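Local coordinates for protein alginate lyase (Bacteroides ovatus, PDB 3NNB) that probably cleaves the polysaccharide alginate by beta-elimination, as alginate lyases do, at residues A[243-248]-A[295-299]; A[227-232]-A[287-291]; A[264-268]-A[278-282]. All blocks are in the same frame, centred on the assembly; numbering follows the deposited sequence.

Interaction 1: A[243-248]-A[295-299]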
loop_
_atom_site.group_PDB
_atom_site.type_symbol
_atom_site.label_atom_id
_atom_site.label_comp_id
_atom_site.label_asym_id
_atom_site.label_seq_id
_atom_site.Cartn_x
_atom_site.Cartn_y
_atom_site.Cartn_z
ATOM N N ALA A 243 -8.488 2.614 -15.968
ATOM C CA ALA A 243 -7.230 1.959 -15.601
ATOM C C ALA A 243 -6.231 2.046 -16.745
ATOM O O ALA A 243 -5.079 2.441 -16.537
ATOM C CB ALA A 243 -7.451 0.498 -15.206
HETATM N N MSE A 244 -6.683 1.716 -17.968
HETATM C CA MSE A 244 -5.811 1.789 -19.152
HETATM C C MSE A 244 -5.245 3.202 -19.377
HETATM O O MSE A 244 -4.033 3.363 -19.633
HETATM C CB MSE A 244 -6.576 1.279 -20.394
HETATM C CG MSE A 244 -5.717 0.937 -21.584
HETATM SE SE MSE A 244 -4.656 -0.658 -21.284
HETATM C CE MSE A 244 -6.059 -1.999 -21.218
ATOM N N LYS A 245 -6.094 4.208 -19.270
ATOM C CA LYS A 245 -5.676 5.589 -19.451
ATOM C C LYS A 245 -4.600 5.977 -18.433
ATOM O O LYS A 245 -3.605 6.588 -18.776
ATOM C CB LYS A 245 -6.859 6.537 -19.331
ATOM C CG LYS A 245 -6.470 7.996 -19.221
ATOM C CD LYS A 245 -7.692 8.872 -18.959
ATOM C CE LYS A 245 -7.406 10.333 -19.281
ATOM N NZ LYS A 245 -6.409 10.944 -18.351
ATOM N N THR A 246 -4.840 5.631 -17.168
ATOM C CA THR A 246 -3.946 6.000 -16.073
ATOM C C THR A 246 -2.592 5.303 -16.270
ATOM O O THR A 246 -1.532 5.894 -16.071
ATOM C CB THR A 246 -4.599 5.657 -14.715
ATOM O OG1 THR A 246 -5.891 6.264 -14.665
ATOM C CG2 THR A 246 -3.742 6.179 -13.533
ATOM N N ILE A 247 -2.638 4.051 -16.684
ATOM C CA ILE A 247 -1.404 3.289 -17.001
ATOM C C ILE A 247 -0.623 3.914 -18.145
ATOM O O ILE A 247 0.598 4.103 -18.068
ATOM C CB ILE A 247 -1.722 1.817 -17.298
ATOM C CG1 ILE A 247 -2.208 1.109 -16.005
ATOM C CG2 ILE A 247 -0.485 1.069 -17.870
ATOM C CD1 ILE A 247 -2.847 -0.273 -16.208
ATOM N N GLN A 248 -1.321 4.237 -19.230
ATOM C CA GLN A 248 -0.648 4.770 -20.407
ATOM C C GLN A 248 0.001 6.105 -20.156
ATOM O O GLN A 248 1.050 6.376 -20.717
ATOM C CB GLN A 248 -1.613 4.776 -21.600
ATOM C CG GLN A 248 -1.810 3.300 -22.059
ATOM C CD GLN A 248 -2.906 3.081 -23.071
ATOM O OE1 GLN A 248 -3.701 3.977 -23.364
ATOM N NE2 GLN A 248 -2.981 1.853 -23.578
ATOM N N LEU A 295 -2.726 -6.322 -17.875
ATOM C CA LEU A 295 -3.379 -5.745 -19.004
ATOM C C LEU A 295 -2.420 -5.695 -20.220
ATOM O O LEU A 295 -2.731 -5.041 -21.182
ATOM C CB LEU A 295 -3.863 -4.330 -18.672
ATOM C CG LEU A 295 -4.845 -4.147 -17.518
ATOM C CD1 LEU A 295 -5.222 -2.679 -17.387
ATOM C CD2 LEU A 295 -6.058 -5.011 -17.717
ATOM N N GLY A 296 -1.270 -6.346 -20.136
ATOM C CA GLY A 296 -0.305 -6.365 -21.230
ATOM C C GLY A 296 0.408 -5.062 -21.519
ATOM O O GLY A 296 0.923 -4.855 -22.615
ATOM N N GLN A 297 0.454 -4.182 -20.519
ATOM C CA GLN A 297 1.115 -2.897 -20.610
ATOM C C GLN A 297 2.488 -2.939 -19.922
ATOM O O GLN A 297 2.614 -3.311 -18.747
ATOM C CB GLN A 297 0.252 -1.791 -20.004
ATOM C CG GLN A 297 -1.187 -1.756 -20.540
ATOM C CD GLN A 297 -1.219 -1.523 -22.030
ATOM O OE1 GLN A 297 -0.701 -0.517 -22.501
ATOM N NE2 GLN A 297 -1.774 -2.486 -22.791
ATOM N N ASP A 298 3.530 -2.624 -20.674
ATOM C CA ASP A 298 4.899 -2.767 -20.167
ATOM C C ASP A 298 5.343 -1.435 -19.549
ATOM O O ASP A 298 6.008 -0.640 -20.187
ATOM C CB ASP A 298 5.837 -3.162 -21.297
ATOM C CG ASP A 298 7.228 -3.516 -20.796
ATOM O OD1 ASP A 298 7.539 -3.272 -19.589
ATOM O OD2 ASP A 298 8.027 -4.019 -21.603
ATOM N N ILE A 299 4.977 -1.222 -18.293
ATOM C CA ILE A 299 5.439 -0.052 -17.552
ATOM C C ILE A 299 6.908 -0.253 -17.129
ATOM O O ILE A 299 7.707 0.692 -17.135
ATOM C CB ILE A 299 4.544 0.166 -16.333
ATOM C CG1 ILE A 299 3.157 0.642 -16.782
ATOM C CG2 ILE A 299 5.190 1.124 -15.277
ATOM C CD1 ILE A 299 3.170 2.042 -17.472
#
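Apolar contacts make up most of this meeting between one face of helix 243-248 and the irregular segment 295-299. CD1 of Leu295 lies against the helix, 3.6 Å from CD1 of Ile247 and 4.0 Å from CE of Met244, a selenomethionine here, with CB of Ala243 at the margin. Ile247 also sets CG2 3.6 Å from CB of Gln297 and 3.8 Å from CD1 of Ile299, and CD1 of Ile299 lies 3.3 Å from the carbonyl O of Ile247. Polar contact is slight. NE2 of Gln248 gives a weak hydrogen bond to OE1 of Gln297 at 3.5 Å, while NE2 of Gln297 bonds O of Leu295 at 3.2 Å, folding that side chain back along its own segment; SE of Met244 rests 3.6 Å from CD of Gln297. Gly296, with positive phi, is the C-prime residue of the Schellman motif that ends helix 274-293. The chain thus turns off that helix and lays Leu295, Gln297 and Ile299 against helix 240-258. Hydrophobic burial at Ile247, shading into an amide-lined, partly exposed edge, implies that shape fit more than hydrogen bonding joins this helix exit to its neighbour.

Interaction 2: A[227-232]-A[287-291]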
loop_
_atom_site.group_PDB
_atom_site.type_symbol
_atom_site.label_atom_id
_atom_site.label_comp_id
_atom_site.label_asym_id
_atom_site.label_seq_id
_atom_site.Cartn_x
_atom_site.Cartn_y
_atom_site.Cartn_z
ATOM N N ASP A 227 -1.895 7.424 -8.601
ATOM C CA ASP A 227 -2.185 6.745 -9.877
ATOM C C ASP A 227 -2.348 5.238 -9.682
ATOM O O ASP A 227 -3.208 4.613 -10.286
ATOM C CB ASP A 227 -1.101 7.005 -10.909
ATOM C CG ASP A 227 -1.187 8.379 -11.533
ATOM O OD1 ASP A 227 -2.051 9.196 -11.161
ATOM O OD2 ASP A 227 -0.353 8.658 -12.431
ATOM N N VAL A 228 -1.464 4.628 -8.882
ATOM C CA VAL A 228 -1.594 3.191 -8.602
ATOM C C VAL A 228 -2.950 2.847 -7.983
ATOM O O VAL A 228 -3.616 1.894 -8.395
ATOM C CB VAL A 228 -0.436 2.632 -7.706
ATOM C CG1 VAL A 228 -0.552 1.127 -7.554
ATOM C CG2 VAL A 228 0.920 2.991 -8.315
ATOM N N GLN A 229 -3.353 3.644 -7.003
ATOM C CA GLN A 229 -4.606 3.379 -6.311
ATOM C C GLN A 229 -5.761 3.597 -7.284
ATOM O O GLN A 229 -6.649 2.769 -7.372
ATOM C CB GLN A 229 -4.763 4.354 -5.130
ATOM C CG GLN A 229 -3.754 4.195 -4.012
ATOM C CD GLN A 229 -4.230 4.884 -2.735
ATOM O OE1 GLN A 229 -5.190 4.423 -2.102
ATOM N NE2 GLN A 229 -3.537 5.971 -2.326
ATOM N N LEU A 230 -5.739 4.695 -8.048
ATOM C CA LEU A 230 -6.834 4.937 -9.010
ATOM C C LEU A 230 -6.966 3.743 -9.982
ATOM O O LEU A 230 -8.073 3.257 -10.279
ATOM C CB LEU A 230 -6.616 6.244 -9.769
ATOM C CG LEU A 230 -7.786 6.669 -10.676
ATOM C CD1 LEU A 230 -8.976 7.132 -9.822
ATOM C CD2 LEU A 230 -7.298 7.793 -11.636
ATOM N N THR A 231 -5.822 3.245 -10.436
ATOM C CA THR A 231 -5.782 2.142 -11.413
ATOM C C THR A 231 -6.373 0.877 -10.796
ATOM O O THR A 231 -7.241 0.231 -11.385
ATOM C CB THR A 231 -4.387 1.923 -11.921
ATOM O OG1 THR A 231 -3.921 3.118 -12.557
ATOM C CG2 THR A 231 -4.350 0.774 -12.970
ATOM N N ALA A 232 -5.902 0.523 -9.597
ATOM C CA ALA A 232 -6.388 -0.676 -8.938
ATOM C C ALA A 232 -7.898 -0.587 -8.643
ATOM O O ALA A 232 -8.625 -1.583 -8.819
ATOM C CB ALA A 232 -5.639 -0.882 -7.618
ATOM N N ASP A 287 4.399 -2.145 -7.938
ATOM C CA ASP A 287 2.973 -2.440 -7.875
ATOM C C ASP A 287 2.284 -2.031 -9.185
ATOM O O ASP A 287 1.500 -2.794 -9.717
ATOM C CB ASP A 287 2.297 -1.654 -6.726
ATOM C CG ASP A 287 2.601 -2.221 -5.352
ATOM O OD1 ASP A 287 3.008 -3.383 -5.184
ATOM O OD2 ASP A 287 2.456 -1.424 -4.389
HETATM N N MSE A 288 2.596 -0.854 -9.737
HETATM C CA MSE A 288 2.043 -0.434 -11.006
HETATM C C MSE A 288 2.495 -1.380 -12.110
HETATM O O MSE A 288 1.702 -1.715 -12.998
HETATM C CB MSE A 288 2.457 0.997 -11.342
HETATM C CG MSE A 288 1.754 1.578 -12.563
HETATM SE SE MSE A 288 -0.187 1.433 -12.496
HETATM C CE MSE A 288 -0.562 3.247 -12.842
ATOM N N CYS A 289 3.764 -1.785 -12.100
ATOM C CA CYS A 289 4.249 -2.724 -13.135
ATOM C C CYS A 289 3.438 -4.015 -13.081
ATOM O O CYS A 289 3.082 -4.568 -14.128
ATOM C CB CYS A 289 5.724 -3.065 -12.902
ATOM S SG CYS A 289 6.860 -1.690 -13.223
ATOM N N SER A 290 3.153 -4.497 -11.858
ATOM C CA SER A 290 2.386 -5.734 -11.674
ATOM C C SER A 290 0.965 -5.579 -12.214
ATOM O O SER A 290 0.510 -6.386 -13.040
ATOM C CB SER A 290 2.372 -6.148 -10.195
ATOM O OG SER A 290 3.703 -6.389 -9.757
ATOM N N ILE A 291 0.270 -4.507 -11.801
ATOM C CA ILE A 291 -1.078 -4.246 -12.317
ATOM C C ILE A 291 -1.081 -4.138 -13.835
ATOM O O ILE A 291 -1.880 -4.801 -14.516
ATOM C CB ILE A 291 -1.660 -2.964 -11.742
ATOM C CG1 ILE A 291 -1.805 -3.121 -10.234
ATOM C CG2 ILE A 291 -3.042 -2.648 -12.365
ATOM C CD1 ILE A 291 -2.086 -1.762 -9.523
#
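Met288, Val228 and Ile291 lose the most surface where helices 227-232 and 287-291 meet, nearly parallel at 26° with axes 10.1 Å apart. Met288, a selenomethionine in this crystal, reaches across to the other helix: CE of Met288 sits 3.4 Å from OG1 of Thr231 and 3.9 Å from the carbonyl O of Asp227. OG1 of Thr231 donates to O of Asp227 at 2.8 Å, so the methyl of Met288 meets a hydroxyl already bonded within helix 227-232. Val228 packs on Met288, with CG2 of Val228 3.9 Å from CB of Met288, and CG1 of Val228 approaches CB of Asp287 at 4.1 Å and CD1 of Ile291 at 3.8 Å. Ile291 puts that CD1 4.1 Å from CB of Ala232, and its CG2 3.7 Å from CG2 of Thr231. No hydrogen bond crosses between the helices; the two acids turn their carboxylates to other partners, Asp227 to Arg254 and Asp287 to Tyr169 and Arg349. All touching residues are buried: this is side-chain packing of near-parallel helices inside an all-helical region, consistent with the family's alpha/alpha toroid. Helix 240-258 follows helix 221-236 in the chain and covers one flank, touching Thr231 through Thr246 and Ile247 and Met288 through Phe250, while Tyr169 touches Val228 and helix 171-180 reaches Ala232 through Thr172.

Interaction 3: A[264-268]-A[278-282]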
loop_
_atom_site.group_PDB
_atom_site.type_symbol
_atom_site.label_atom_id
_atom_site.label_comp_id
_atom_site.label_asym_id
_atom_site.label_seq_id
_atom_site.Cartn_x
_atom_site.Cartn_y
_atom_site.Cartn_z
ATOM N N LYS A 264 18.376 8.767 -9.528
ATOM C CA LYS A 264 18.022 9.442 -8.295
ATOM C C LYS A 264 16.567 9.896 -8.303
ATOM O O LYS A 264 16.059 10.338 -9.337
ATOM C CB LYS A 264 18.935 10.648 -8.047
ATOM C CG LYS A 264 20.395 10.326 -7.668
ATOM C CD LYS A 264 21.188 11.549 -7.257
ATOM C CE LYS A 264 22.647 11.203 -6.998
ATOM N NZ LYS A 264 23.382 10.949 -8.246
ATOM N N GLN A 265 15.919 9.837 -7.144
ATOM C CA GLN A 265 14.595 10.393 -6.991
ATOM C C GLN A 265 14.718 11.558 -6.012
ATOM O O GLN A 265 14.612 11.380 -4.783
ATOM C CB GLN A 265 13.592 9.363 -6.459
ATOM C CG GLN A 265 13.503 8.070 -7.272
ATOM C CD GLN A 265 12.706 7.006 -6.534
ATOM O OE1 GLN A 265 11.578 7.267 -6.116
ATOM N NE2 GLN A 265 13.326 5.874 -6.265
ATOM N N PRO A 266 15.017 12.737 -6.540
ATOM C CA PRO A 266 15.449 13.819 -5.646
ATOM C C PRO A 266 14.458 14.203 -4.562
ATOM O O PRO A 266 14.901 14.628 -3.486
ATOM C CB PRO A 266 15.689 15.009 -6.600
ATOM C CG PRO A 266 15.206 14.609 -7.914
ATOM C CD PRO A 266 15.093 13.118 -7.947
ATOM N N LEU A 267 13.158 14.117 -4.833
ATOM C CA LEU A 267 12.182 14.521 -3.819
ATOM C C LEU A 267 12.101 13.526 -2.660
ATOM O O LEU A 267 11.689 13.904 -1.556
ATOM C CB LEU A 267 10.800 14.743 -4.417
ATOM C CG LEU A 267 10.721 15.836 -5.487
ATOM C CD1 LEU A 267 9.326 15.882 -6.185
ATOM C CD2 LEU A 267 11.121 17.221 -4.884
ATOM N N GLU A 268 12.475 12.271 -2.920
ATOM C CA GLU A 268 12.594 11.267 -1.874
ATOM C C GLU A 268 13.953 11.362 -1.160
ATOM O O GLU A 268 14.042 11.174 0.044
ATOM C CB GLU A 268 12.392 9.876 -2.441
ATOM C CG GLU A 268 11.173 9.745 -3.382
ATOM C CD GLU A 268 9.893 10.272 -2.785
ATOM O OE1 GLU A 268 9.727 10.225 -1.524
ATOM O OE2 GLU A 268 9.061 10.780 -3.586
ATOM N N THR A 278 12.853 6.264 -0.928
ATOM C CA THR A 278 13.339 5.729 -2.212
ATOM C C THR A 278 12.704 4.338 -2.417
ATOM O O THR A 278 12.197 4.009 -3.498
ATOM C CB THR A 278 14.858 5.611 -2.213
ATOM O OG1 THR A 278 15.451 6.925 -2.274
ATOM C CG2 THR A 278 15.370 4.767 -3.407
ATOM N N ILE A 279 12.731 3.529 -1.380
ATOM C CA ILE A 279 12.157 2.168 -1.444
ATOM C C ILE A 279 10.609 2.162 -1.534
ATOM O O ILE A 279 10.040 1.400 -2.273
ATOM C CB ILE A 279 12.656 1.324 -0.221
ATOM C CG1 ILE A 279 14.155 1.076 -0.353
ATOM C CG2 ILE A 279 11.846 0.014 -0.075
ATOM C CD1 ILE A 279 14.804 0.488 0.909
ATOM N N PHE A 280 9.970 3.020 -0.753
ATOM C CA PHE A 280 8.507 3.205 -0.768
ATOM C C PHE A 280 8.046 3.488 -2.189
ATOM O O PHE A 280 7.129 2.820 -2.706
ATOM C CB PHE A 280 8.205 4.392 0.140
ATOM C CG PHE A 280 6.732 4.619 0.504
ATOM C CD1 PHE A 280 6.022 3.711 1.263
ATOM C CD2 PHE A 280 6.114 5.819 0.163
ATOM C CE1 PHE A 280 4.710 3.993 1.671
ATOM C CE2 PHE A 280 4.822 6.096 0.549
ATOM C CZ PHE A 280 4.122 5.195 1.303
ATOM N N ASN A 281 8.704 4.426 -2.855
ATOM C CA ASN A 281 8.300 4.817 -4.210
ATOM C C ASN A 281 8.614 3.711 -5.208
ATOM O O ASN A 281 7.805 3.411 -6.042
ATOM C CB ASN A 281 8.957 6.149 -4.609
ATOM C CG ASN A 281 8.102 7.013 -5.492
ATOM O OD1 ASN A 281 6.874 6.909 -5.518
ATOM N ND2 ASN A 281 8.746 7.966 -6.173
ATOM N N LEU A 282 9.792 3.097 -5.092
ATOM C CA LEU A 282 10.135 1.968 -5.973
ATOM C C LEU A 282 9.140 0.813 -5.822
ATOM O O LEU A 282 8.744 0.180 -6.825
ATOM C CB LEU A 282 11.563 1.468 -5.705
ATOM C CG LEU A 282 12.653 2.021 -6.591
ATOM C CD1 LEU A 282 14.025 1.749 -5.949
ATOM C CD2 LEU A 282 12.504 1.429 -8.041
HETATM O O HOH W 1 16.308 7.686 -5.057
#
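Lys264 and Gln265 are extended, and the chain then turns into the short helix 266-269, with Gln265 at the N-cap position; a weak backbone bond joins N of Glu268 to O of Gln265 at 3.0 Å. Segment 278-282 is regular helix. The backbones come closest where CA of Glu268 and CA of Thr278 lie 5.6 Å apart. The side chain of Gln265 reaches across to helix 278-282, its OE1 accepting a hydrogen bond of 2.9 Å from ND2 of Asn281, while its NE2 approaches O of Thr278 at 3.5 Å, CG2 of Thr278 at 3.7 Å and CG of Leu282 at 3.9 Å. A water links the same two segments: it accepts from N of Gln265 and donates to OG1 of Thr278, 3.0 Å from each, while OG1 of Thr278 is also bonded to O of Ala274. Glu268 packs its CB 3.9 Å from N of Thr278, but OE2 of Glu268 is 3.8 Å from ND2 of Asn281 and finds its hydrogen bond at N of Asn221 instead. ND2 of Asn281 also bonds Gln258 at the end of helix 240-258. The link from helix 240-258, including the short helix 266-269, is thus hydrogen-bonded to the early turns of helix 274-293, as suits the helix-to-helix turns of the alpha/alpha toroid expected for this family.

In the fold
Along the chain the segments run 227-232, 243-248, 264-268, 278-282, 287-291, 295-299, so interactions 1 and 2 alternate and interaction 3 is nested inside both. The centres of interactions 1 and 2 are about 9 Å apart and the two touch, CG2 of Thr246 meeting OG1 of Thr231 at 3.2 Å, which makes one cluster of helices 221-236, 240-258 and 274-293. Interaction 3 shares helix 274-293 with interaction 2; its centre lies about 17 Å from that of interaction 2 and about 22 Å from that of interaction 1. The contacts thus lie at the early part of helix 274-293, near its C-terminal end and just beyond it, within an all-helical region consistent with an alpha/alpha toroid.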